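Local coordinates for beta-glucosidase (Chaetomella raphigera, PDB 6JXG), which probably hydrolyses terminal, non-reducing beta-D-glucosyl residues with release of beta-D-glucose, as a secreted family 3 glycoside hydrolase of cellulose breakdown, at residues 333-344 / 493-504; 349-359 / 425-436. All coordinates share one frame; numbering follows the deposited sequence.

Both contacts belong to one six-stranded mixed sheet in the C-terminal domain of the family 3 glycoside hydrolase fold. Contact 1 pairs the outermost strand 335-339 antiparallel with 498-503; contact 2 pairs 351-355 parallel with 431-436, farther across the same sheet. Strand 477-483 runs between the two pairs, so their centres lie 14 Å apart and their nearest atoms about 6 Å. Along the chain, contact 2 is nested inside the loop that contact 1 closes. One mannose meets both: it is attached to Thr431 in contact 2 and lies against Ala343 in contact 1. This sugar is an O-linked glycan of the protein itself, not a bound substrate.

Contact 1 (333-344 / 493-504); sequences GIVLLTNKNKAL and LALSSVKAIVWA. With MAN (alpha-D-mannopyranose), chain E.
Across from Ile501 the chain fits in an extra residue, Leu337 beside Thr338, which makes a classic beta bulge in the antiparallel pairing of strands 335-339 and 498-503. Leu337 N donates to Ile501 O (2.9 Å), and Ile501 N returns a bond to Thr338 O from well above that carbonyl's plane. Thr338 OG1 sits between its own backbone N and carbonyl carbon (chi1 61°), which brings it to 3.4 Å from Ile501 CG1, while its methyl CG2 turns to Leu493 CD2.

The tight part is apolar. On one face Val502 splits its branches: CG1 meets Ile334 CG2 at 3.6 Å, and CG2 meets Leu344 CD1, the latter two side chains crossing at about a right angle. Leu515 of helix 511-519 packs on Ile334 and Val502 here. Leu337, at the bulge, puts CD1 3.8 Å from Trp503 CB and slants past the indole at CE3; the indole's NE1 is hydrogen-bonded to Tyr531. Val335 and Trp503 exchange two backbone bonds.

The far end is looser and more exposed. Lys340 N still bonds Lys499 O (2.8 Å), but the Lys340 chain folds across Val498 O and Lys499 curls back so that NZ bonds Ser496 O, leaving the two like-charged NZ atoms 6.4 Å apart. Ala343 CB rests on Lys499 CB. Just before this, the Asn339 amide braces the turn: with CG anti to the backbone N (chi1 -172°), OD1 accepts from Leu344 N (2.9 Å) and ND2 donates to Leu344 O.

The chemistry thus changes along the pair: the outermost strand of the sheet is joined to its neighbour by branched aliphatic side chains near Val502, and by backbone bonds and lysine methylenes at the exposed end near Lys499.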
loop_
_atom_site.group_PDB
_atom_site.type_symbol
_atom_site.label_atom_id
_atom_site.label_comp_id
_atom_site.label_asym_id
_atom_site.label_seq_id
_atom_site.Cartn_x
_atom_site.Cartn_y
_atom_site.Cartn_z
ATOM N N GLY A 333 2.342 13.398 -2.018
ATOM C CA GLY A 333 1.130 12.624 -1.870
ATOM C C GLY A 333 0.012 13.366 -1.179
ATOM O O GLY A 333 -1.090 12.794 -1.009
ATOM N N ILE A 334 0.293 14.579 -0.683
ATOM C CA ILE A 334 -0.774 15.469 -0.199
ATOM C C ILE A 334 -1.791 15.744 -1.296
ATOM O O ILE A 334 -1.408 15.988 -2.398
ATOM C CB ILE A 334 -0.184 16.751 0.365
ATOM C CG1 ILE A 334 0.655 16.433 1.637
ATOM C CG2 ILE A 334 -1.290 17.738 0.670
ATOM C CD1 ILE A 334 1.337 17.663 2.263
ATOM N N VAL A 335 -3.089 15.710 -0.986
ATOM C CA VAL A 335 -4.089 16.016 -1.944
ATOM C C VAL A 335 -4.820 17.277 -1.487
ATOM O O VAL A 335 -5.375 17.308 -0.392
ATOM C CB VAL A 335 -5.099 14.855 -2.090
ATOM C CG1 VAL A 335 -6.119 15.202 -3.163
ATOM C CG2 VAL A 335 -4.353 13.578 -2.429
ATOM N N LEU A 336 -4.804 18.321 -2.305
ATOM C CA LEU A 336 -5.630 19.487 -2.043
ATOM C C LEU A 336 -7.063 19.268 -2.474
ATOM O O LEU A 336 -7.311 19.037 -3.655
ATOM C CB LEU A 336 -5.001 20.724 -2.734
ATOM C CG LEU A 336 -5.596 22.129 -2.504
ATOM C CD1 LEU A 336 -5.510 22.544 -1.027
ATOM C CD2 LEU A 336 -4.971 23.215 -3.411
ATOM N N LEU A 337 -8.008 19.351 -1.513
ATOM C CA LEU A 337 -9.425 19.082 -1.816
ATOM C C LEU A 337 -10.294 20.282 -2.133
ATOM O O LEU A 337 -11.167 20.201 -3.013
ATOM C CB LEU A 337 -10.122 18.248 -0.693
ATOM C CG LEU A 337 -9.535 16.829 -0.476
ATOM C CD1 LEU A 337 -10.262 16.139 0.711
ATOM C CD2 LEU A 337 -9.624 15.921 -1.706
ATOM N N THR A 338 -10.070 21.377 -1.437
ATOM C CA THR A 338 -10.786 22.642 -1.715
ATOM C C THR A 338 -9.797 23.745 -1.495
ATOM O O THR A 338 -8.892 23.601 -0.693
ATOM C CB THR A 338 -12.008 22.908 -0.774
ATOM O OG1 THR A 338 -11.569 23.001 0.569
ATOM C CG2 THR A 338 -12.989 21.781 -0.791
ATOM N N ASN A 339 -9.984 24.880 -2.175
ATOM C CA ASN A 339 -9.177 26.052 -1.972
ATOM C C ASN A 339 -9.907 27.263 -2.580
ATOM O O ASN A 339 -9.882 27.449 -3.771
ATOM C CB ASN A 339 -7.858 25.843 -2.709
ATOM C CG ASN A 339 -6.846 26.928 -2.416
ATOM O OD1 ASN A 339 -6.978 27.669 -1.457
ATOM N ND2 ASN A 339 -5.827 27.039 -3.254
ATOM N N LYS A 340 -10.637 27.982 -1.787
ATOM C CA LYS A 340 -11.465 29.098 -2.250
ATOM C C LYS A 340 -10.661 30.382 -2.356
ATOM O O LYS A 340 -10.048 30.791 -1.365
ATOM C CB LYS A 340 -12.573 29.300 -1.263
ATOM C CG LYS A 340 -13.513 28.110 -1.170
ATOM C CD LYS A 340 -14.703 28.453 -0.286
ATOM C CE LYS A 340 -15.273 27.294 0.518
ATOM N NZ LYS A 340 -16.475 26.709 -0.128
ATOM N N ASN A 341 -10.786 31.051 -3.528
ATOM C CA ASN A 341 -9.930 32.164 -4.038
ATOM C C ASN A 341 -8.611 32.254 -3.377
ATOM O O ASN A 341 -8.251 33.247 -2.758
ATOM C CB ASN A 341 -10.615 33.503 -4.011
ATOM C CG ASN A 341 -11.590 33.545 -2.929
ATOM O OD1 ASN A 341 -11.192 33.424 -1.774
ATOM N ND2 ASN A 341 -12.885 33.540 -3.277
ATOM N N LYS A 342 -7.886 31.164 -3.555
ATOM C CA LYS A 342 -6.475 31.152 -3.314
ATOM C C LYS A 342 -6.163 31.398 -1.862
ATOM O O LYS A 342 -5.149 32.061 -1.529
ATOM C CB LYS A 342 -5.780 32.171 -4.205
ATOM C CG LYS A 342 -6.124 32.004 -5.674
ATOM C CD LYS A 342 -5.491 33.123 -6.480
ATOM C CE LYS A 342 -4.327 32.633 -7.286
ATOM N NZ LYS A 342 -4.584 32.642 -8.747
ATOM N N ALA A 343 -6.994 30.840 -1.004
ATOM C CA ALA A 343 -6.671 30.753 0.415
ATOM C C ALA A 343 -5.231 30.235 0.594
ATOM O O ALA A 343 -4.423 30.784 1.333
ATOM C CB ALA A 343 -7.676 29.859 1.134
ATOM N N LEU A 344 -4.874 29.230 -0.184
ATOM C CA LEU A 344 -3.551 28.696 -0.176
ATOM C C LEU A 344 -2.916 28.910 -1.556
ATOM O O LEU A 344 -3.592 28.937 -2.593
ATOM C CB LEU A 344 -3.601 27.187 0.160
ATOM C CG LEU A 344 -3.948 26.767 1.604
ATOM C CD1 LEU A 344 -4.053 25.251 1.734
ATOM C CD2 LEU A 344 -2.954 27.269 2.634
ATOM N N LEU A 493 -17.563 20.645 5.121
ATOM C CA LEU A 493 -17.836 21.375 3.907
ATOM C C LEU A 493 -19.026 22.357 3.993
ATOM O O LEU A 493 -19.082 23.359 3.272
ATOM C CB LEU A 493 -18.108 20.370 2.778
ATOM C CG LEU A 493 -16.876 19.592 2.249
ATOM C CD1 LEU A 493 -17.310 18.407 1.424
ATOM C CD2 LEU A 493 -15.923 20.488 1.494
ATOM N N ALA A 494 -19.930 22.089 4.887
ATOM C CA ALA A 494 -21.100 22.942 5.103
ATOM C C ALA A 494 -20.723 24.220 5.811
ATOM O O ALA A 494 -21.549 25.079 5.953
ATOM C CB ALA A 494 -22.161 22.194 5.902
ATOM N N LEU A 495 -19.478 24.359 6.233
ATOM C CA LEU A 495 -19.037 25.548 6.935
ATOM C C LEU A 495 -18.504 26.584 6.008
ATOM O O LEU A 495 -17.475 26.368 5.375
ATOM C CB LEU A 495 -17.968 25.195 7.984
ATOM C CG LEU A 495 -18.451 24.196 9.041
ATOM C CD1 LEU A 495 -17.233 23.579 9.768
ATOM C CD2 LEU A 495 -19.381 24.866 10.063
ATOM N N SER A 496 -19.168 27.735 5.924
ATOM C CA SER A 496 -18.735 28.715 4.935
ATOM C C SER A 496 -17.355 29.312 5.237
ATOM O O SER A 496 -16.647 29.686 4.338
ATOM C CB SER A 496 -19.795 29.815 4.782
ATOM O OG SER A 496 -19.813 30.502 6.023
ATOM N N SER A 497 -16.901 29.361 6.472
ATOM C CA SER A 497 -15.571 29.877 6.731
ATOM C C SER A 497 -14.387 28.918 6.383
ATOM O O SER A 497 -13.244 29.344 6.364
ATOM C CB SER A 497 -15.424 30.347 8.211
ATOM O OG SER A 497 -16.117 29.492 9.070
ATOM N N VAL A 498 -14.683 27.674 6.075
ATOM C CA VAL A 498 -13.617 26.698 5.666
ATOM C C VAL A 498 -13.270 26.996 4.213
ATOM O O VAL A 498 -14.107 26.806 3.272
ATOM C CB VAL A 498 -14.054 25.259 5.848
ATOM C CG1 VAL A 498 -13.020 24.279 5.218
ATOM C CG2 VAL A 498 -14.213 24.938 7.340
ATOM N N LYS A 499 -12.107 27.583 4.058
ATOM C CA LYS A 499 -11.655 28.081 2.770
ATOM C C LYS A 499 -10.747 27.084 2.055
ATOM O O LYS A 499 -10.634 27.174 0.842
ATOM C CB LYS A 499 -10.871 29.395 2.917
ATOM C CG LYS A 499 -11.620 30.508 3.680
ATOM C CD LYS A 499 -12.965 30.814 3.042
ATOM C CE LYS A 499 -13.620 32.025 3.684
ATOM N NZ LYS A 499 -15.013 31.987 3.247
ATOM N N ALA A 500 -10.099 26.168 2.787
ATOM C CA ALA A 500 -9.231 25.134 2.145
ATOM C C ALA A 500 -9.194 23.874 2.990
ATOM O O ALA A 500 -9.281 23.928 4.233
ATOM C CB ALA A 500 -7.855 25.674 1.853
ATOM N N ILE A 501 -9.221 22.724 2.316
ATOM C CA ILE A 501 -9.100 21.451 2.984
ATOM C C ILE A 501 -7.890 20.727 2.338
ATOM O O ILE A 501 -7.864 20.484 1.130
ATOM C CB ILE A 501 -10.371 20.606 2.857
ATOM C CG1 ILE A 501 -11.555 21.322 3.490
ATOM C CG2 ILE A 501 -10.203 19.289 3.572
ATOM C CD1 ILE A 501 -12.815 20.540 3.300
ATOM N N VAL A 502 -6.899 20.426 3.177
ATOM C CA VAL A 502 -5.700 19.710 2.758
ATOM C C VAL A 502 -5.738 18.285 3.279
ATOM O O VAL A 502 -5.702 18.085 4.471
ATOM C CB VAL A 502 -4.491 20.416 3.338
ATOM C CG1 VAL A 502 -3.241 19.688 2.928
ATOM C CG2 VAL A 502 -4.556 21.924 2.954
ATOM N N TRP A 503 -5.887 17.304 2.380
ATOM C CA TRP A 503 -5.888 15.893 2.732
ATOM C C TRP A 503 -4.412 15.453 2.744
ATOM O O TRP A 503 -3.823 15.060 1.707
ATOM C CB TRP A 503 -6.727 15.148 1.710
ATOM C CG TRP A 503 -7.011 13.803 2.015
ATOM C CD1 TRP A 503 -6.350 12.721 1.511
ATOM C CD2 TRP A 503 -8.076 13.311 2.830
ATOM N NE1 TRP A 503 -6.901 11.582 2.021
ATOM C CE2 TRP A 503 -7.986 11.903 2.817
ATOM C CE3 TRP A 503 -9.078 13.906 3.576
ATOM C CZ2 TRP A 503 -8.820 11.112 3.542
ATOM C CZ3 TRP A 503 -9.914 13.110 4.323
ATOM C CH2 TRP A 503 -9.791 11.731 4.299
ATOM N N ALA A 504 -3.814 15.511 3.919
ATOM C CA ALA A 504 -2.349 15.394 4.022
ATOM C C ALA A 504 -1.888 13.954 4.207
ATOM O O ALA A 504 -0.693 13.665 4.092
ATOM C CB ALA A 504 -1.886 16.215 5.211
HETATM C C1 MAN E . -4.883 34.176 6.825
HETATM C C2 MAN E . -5.670 35.413 6.363
HETATM C C3 MAN E . -6.604 35.197 5.169
HETATM C C4 MAN E . -5.920 34.370 4.088
HETATM C C5 MAN E . -5.504 33.099 4.776
HETATM C C6 MAN E . -5.011 32.063 3.793
HETATM O O2 MAN E . -4.691 36.305 5.961
HETATM O O3 MAN E . -6.892 36.479 4.679
HETATM O O4 MAN E . -6.771 34.095 2.961
HETATM O O5 MAN E . -4.506 33.376 5.740
HETATM O O6 MAN E . -3.821 32.501 3.161
HETATM O O HOH W 1 -2.766 12.355 1.125
#

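Contact 2 (349-359 / 425-436); sequences PASLAIIGQDA and AAAAAETAIVFI. With MAN (alpha-D-mannopyranose), chain E.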
loop_
_atom_site.group_PDB
_atom_site.type_symbol
_atom_site.label_atom_id
_atom_site.label_comp_id
_atom_site.label_asym_id
_atom_site.label_seq_id
_atom_site.Cartn_x
_atom_site.Cartn_y
_atom_site.Cartn_z
ATOM N N PRO A 349 0.572 36.142 6.198
ATOM C CA PRO A 349 -0.534 36.571 7.087
ATOM C C PRO A 349 -0.000 37.266 8.354
ATOM O O PRO A 349 1.125 37.028 8.715
ATOM C CB PRO A 349 -1.246 35.269 7.425
ATOM C CG PRO A 349 -0.234 34.203 7.191
ATOM C CD PRO A 349 0.744 34.683 6.158
ATOM N N ALA A 350 -0.785 38.164 8.949
ATOM C CA ALA A 350 -0.330 38.959 10.103
ATOM C C ALA A 350 -0.316 38.035 11.314
ATOM O O ALA A 350 0.510 38.165 12.197
ATOM C CB ALA A 350 -1.301 40.117 10.364
ATOM N N SER A 351 -1.258 37.092 11.340
ATOM C CA SER A 351 -1.391 36.192 12.477
ATOM C C SER A 351 -2.045 34.890 12.027
ATOM O O SER A 351 -2.821 34.906 11.061
ATOM C CB SER A 351 -2.247 36.859 13.531
ATOM O OG SER A 351 -3.485 37.158 12.979
ATOM N N LEU A 352 -1.751 33.800 12.752
ATOM C CA LEU A 352 -2.191 32.451 12.385
ATOM C C LEU A 352 -2.448 31.668 13.642
ATOM O O LEU A 352 -1.570 31.582 14.468
ATOM C CB LEU A 352 -1.032 31.812 11.640
ATOM C CG LEU A 352 -1.157 30.976 10.395
ATOM C CD1 LEU A 352 -2.237 31.386 9.406
ATOM C CD2 LEU A 352 0.222 30.974 9.732
ATOM N N ALA A 353 -3.658 31.196 13.847
ATOM C CA ALA A 353 -3.946 30.290 14.945
ATOM C C ALA A 353 -3.634 28.838 14.512
ATOM O O ALA A 353 -3.903 28.466 13.338
ATOM C CB ALA A 353 -5.431 30.427 15.375
ATOM N N ILE A 354 -3.069 28.052 15.431
ATOM C CA ILE A 354 -2.648 26.634 15.153
ATOM C C ILE A 354 -3.392 25.765 16.164
ATOM O O ILE A 354 -3.179 25.898 17.398
ATOM C CB ILE A 354 -1.114 26.477 15.178
ATOM C CG1 ILE A 354 -0.466 27.426 14.166
ATOM C CG2 ILE A 354 -0.664 25.013 15.000
ATOM C CD1 ILE A 354 -0.639 27.144 12.686
ATOM N N ILE A 355 -4.348 24.959 15.662
ATOM C CA ILE A 355 -5.338 24.329 16.512
ATOM C C ILE A 355 -5.378 22.809 16.312
ATOM O O ILE A 355 -5.470 22.339 15.206
ATOM C CB ILE A 355 -6.754 24.947 16.258
ATOM C CG1 ILE A 355 -6.707 26.444 16.481
ATOM C CG2 ILE A 355 -7.838 24.283 17.098
ATOM C CD1 ILE A 355 -7.796 27.190 15.767
ATOM N N GLY A 356 -5.414 22.063 17.409
ATOM C CA GLY A 356 -5.506 20.627 17.359
ATOM C C GLY A 356 -4.258 19.977 17.832
ATOM O O GLY A 356 -3.186 20.435 17.520
ATOM N N GLN A 357 -4.398 18.861 18.525
ATOM C CA GLN A 357 -3.244 18.143 19.028
ATOM C C GLN A 357 -2.467 17.521 17.888
ATOM O O GLN A 357 -1.326 17.229 18.070
ATOM C CB GLN A 357 -3.637 17.042 20.030
ATOM C CG GLN A 357 -4.490 15.938 19.525
ATOM C CD GLN A 357 -4.502 14.770 20.462
ATOM O OE1 GLN A 357 -3.438 14.393 21.030
ATOM N NE2 GLN A 357 -5.664 14.240 20.699
ATOM N N ASP A 358 -3.116 17.308 16.736
ATOM C CA ASP A 358 -2.427 16.822 15.530
ATOM C C ASP A 358 -1.339 17.790 15.022
ATOM O O ASP A 358 -0.550 17.415 14.171
ATOM C CB ASP A 358 -3.501 16.449 14.437
ATOM C CG ASP A 358 -2.885 15.956 13.102
ATOM O OD1 ASP A 358 -2.198 14.927 13.160
ATOM O OD2 ASP A 358 -3.171 16.531 12.016
ATOM N N ALA A 359 -1.234 19.011 15.542
ATOM C CA ALA A 359 -0.258 19.954 15.087
ATOM C C ALA A 359 1.133 19.741 15.673
ATOM O O ALA A 359 2.101 20.296 15.128
ATOM C CB ALA A 359 -0.672 21.382 15.424
ATOM N N ALA A 425 -8.790 30.632 20.307
ATOM C CA ALA A 425 -7.627 30.984 19.512
ATOM C C ALA A 425 -7.999 31.451 18.121
ATOM O O ALA A 425 -7.300 32.303 17.597
ATOM C CB ALA A 425 -6.671 29.769 19.397
ATOM N N ALA A 426 -9.049 30.866 17.514
ATOM C CA ALA A 426 -9.484 31.253 16.137
ATOM C C ALA A 426 -9.855 32.785 16.058
ATOM O O ALA A 426 -9.540 33.504 15.102
ATOM C CB ALA A 426 -10.668 30.407 15.756
ATOM N N ALA A 427 -10.455 33.277 17.131
ATOM C CA ALA A 427 -10.971 34.658 17.179
ATOM C C ALA A 427 -9.830 35.621 17.257
ATOM O O ALA A 427 -9.966 36.789 16.888
ATOM C CB ALA A 427 -11.864 34.800 18.362
ATOM N N ALA A 428 -8.658 35.125 17.664
ATOM C CA ALA A 428 -7.572 36.007 17.925
ATOM C C ALA A 428 -6.603 36.044 16.785
ATOM O O ALA A 428 -5.566 36.639 16.944
ATOM C CB ALA A 428 -6.862 35.639 19.254
ATOM N N ALA A 429 -6.920 35.447 15.627
ATOM C CA ALA A 429 -6.002 35.494 14.493
ATOM C C ALA A 429 -6.757 35.765 13.188
ATOM O O ALA A 429 -7.910 35.443 13.095
ATOM C CB ALA A 429 -5.271 34.149 14.365
ATOM N N GLU A 430 -6.059 36.256 12.171
ATOM C CA GLU A 430 -6.631 36.530 10.860
ATOM C C GLU A 430 -7.079 35.224 10.159
ATOM O O GLU A 430 -8.049 35.166 9.415
ATOM C CB GLU A 430 -5.573 37.132 9.976
ATOM C CG GLU A 430 -5.109 38.532 10.268
ATOM C CD GLU A 430 -4.595 39.184 8.990
ATOM O OE1 GLU A 430 -4.127 38.462 8.045
ATOM O OE2 GLU A 430 -4.714 40.422 8.919
ATOM N N THR A 431 -6.373 34.157 10.461
ATOM C CA THR A 431 -6.556 32.875 9.743
ATOM C C THR A 431 -6.247 31.809 10.742
ATOM O O THR A 431 -5.315 31.969 11.529
ATOM C CB THR A 431 -5.570 32.800 8.560
ATOM O OG1 THR A 431 -5.998 33.735 7.575
ATOM C CG2 THR A 431 -5.605 31.384 7.838
ATOM N N ALA A 432 -6.996 30.720 10.679
ATOM C CA ALA A 432 -6.851 29.556 11.585
ATOM C C ALA A 432 -6.628 28.282 10.809
ATOM O O ALA A 432 -7.406 27.990 9.900
ATOM C CB ALA A 432 -8.121 29.374 12.383
ATOM N N ILE A 433 -5.599 27.532 11.176
ATOM C CA ILE A 433 -5.355 26.199 10.592
ATOM C C ILE A 433 -5.620 25.176 11.699
ATOM O O ILE A 433 -5.004 25.258 12.800
ATOM C CB ILE A 433 -3.900 26.000 10.114
ATOM C CG1 ILE A 433 -3.388 27.223 9.322
ATOM C CG2 ILE A 433 -3.813 24.688 9.379
ATOM C CD1 ILE A 433 -1.935 27.188 8.854
ATOM N N VAL A 434 -6.575 24.284 11.422
ATOM C CA VAL A 434 -7.044 23.328 12.351
ATOM C C VAL A 434 -6.691 21.904 11.821
ATOM O O VAL A 434 -6.915 21.593 10.657
ATOM C CB VAL A 434 -8.563 23.508 12.651
ATOM C CG1 VAL A 434 -9.415 23.501 11.397
ATOM C CG2 VAL A 434 -9.075 22.471 13.621
ATOM N N PHE A 435 -6.206 21.063 12.725
ATOM C CA PHE A 435 -5.560 19.793 12.420
ATOM C C PHE A 435 -6.386 18.684 13.047
ATOM O O PHE A 435 -6.576 18.633 14.270
ATOM C CB PHE A 435 -4.125 19.793 13.010
ATOM C CG PHE A 435 -3.186 20.757 12.346
ATOM C CD1 PHE A 435 -2.321 20.329 11.340
ATOM C CD2 PHE A 435 -3.198 22.085 12.654
ATOM C CE1 PHE A 435 -1.476 21.220 10.701
ATOM C CE2 PHE A 435 -2.337 22.984 12.009
ATOM C CZ PHE A 435 -1.492 22.546 11.024
ATOM N N ILE A 436 -6.875 17.784 12.214
ATOM C CA ILE A 436 -7.711 16.695 12.618
ATOM C C ILE A 436 -7.211 15.405 12.004
ATOM O O ILE A 436 -6.505 15.424 10.968
ATOM C CB ILE A 436 -9.209 16.925 12.301
ATOM C CG1 ILE A 436 -9.462 17.138 10.801
ATOM C CG2 ILE A 436 -9.708 18.102 13.099
ATOM C CD1 ILE A 436 -10.898 17.014 10.345
HETATM C C1 MAN E . -4.883 34.176 6.825
HETATM C C2 MAN E . -5.670 35.413 6.363
HETATM C C3 MAN E . -6.604 35.197 5.169
HETATM C C4 MAN E . -5.920 34.370 4.088
HETATM C C5 MAN E . -5.504 33.099 4.776
HETATM C C6 MAN E . -5.011 32.063 3.793
HETATM O O2 MAN E . -4.691 36.305 5.961
HETATM O O3 MAN E . -6.892 36.479 4.679
HETATM O O4 MAN E . -6.771 34.095 2.961
HETATM O O5 MAN E . -4.506 33.376 5.740
HETATM O O6 MAN E . -3.821 32.501 3.161
HETATM O O HOH W 2 -6.170 17.136 16.437
#
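Strands 351-355 and 431-436 run parallel, their axes 4.6 Å apart at closest approach and inclined at 21°. Ala353 N donates to Thr431 O, Ile433 N to Ala353 O (2.9 Å), Ile355 N to Ile433 O and Phe435 N to Ile355 O. One face carries Leu352, Ile354 and Ile433, with Ile354 CD1 alongside Ile433 CD1 at 4.0 Å. On the other, Ala353 and Ile355 pack beneath the end of helix 419-427, and Ile355 CD1 reaches Ala432 CB; Val470 of helix 463-471 adds to this layer.

Phe435 closes the C-terminal end. Ala359 CB stands over one ring face in a CH-pi contact, 4.1 Å from the centroid, while Ile355 O and Asp358 OD2 lie at the edge, in plane. Asp358 OD2 is hydrogen-bonded to Asn482. A serine in place of Phe435 would probably leave a gap under Ala359 CB and strip Ile354 CG2 of its aromatic neighbour.

At the other end, Ser351 OG accepts from Glu430 N (2.8 Å), its chi1 of 59° turning it to that amide. Mannose C1 is bonded to Thr431 OG1 (1.4 Å), and its O2 donates to Glu430 OE1 (3.1 Å). The pairing thus passes from an aromatic, buried end to a polar one, where the Glu430 carboxylate is shared between the sugar hydroxyl and a weak bond from Ala350 N.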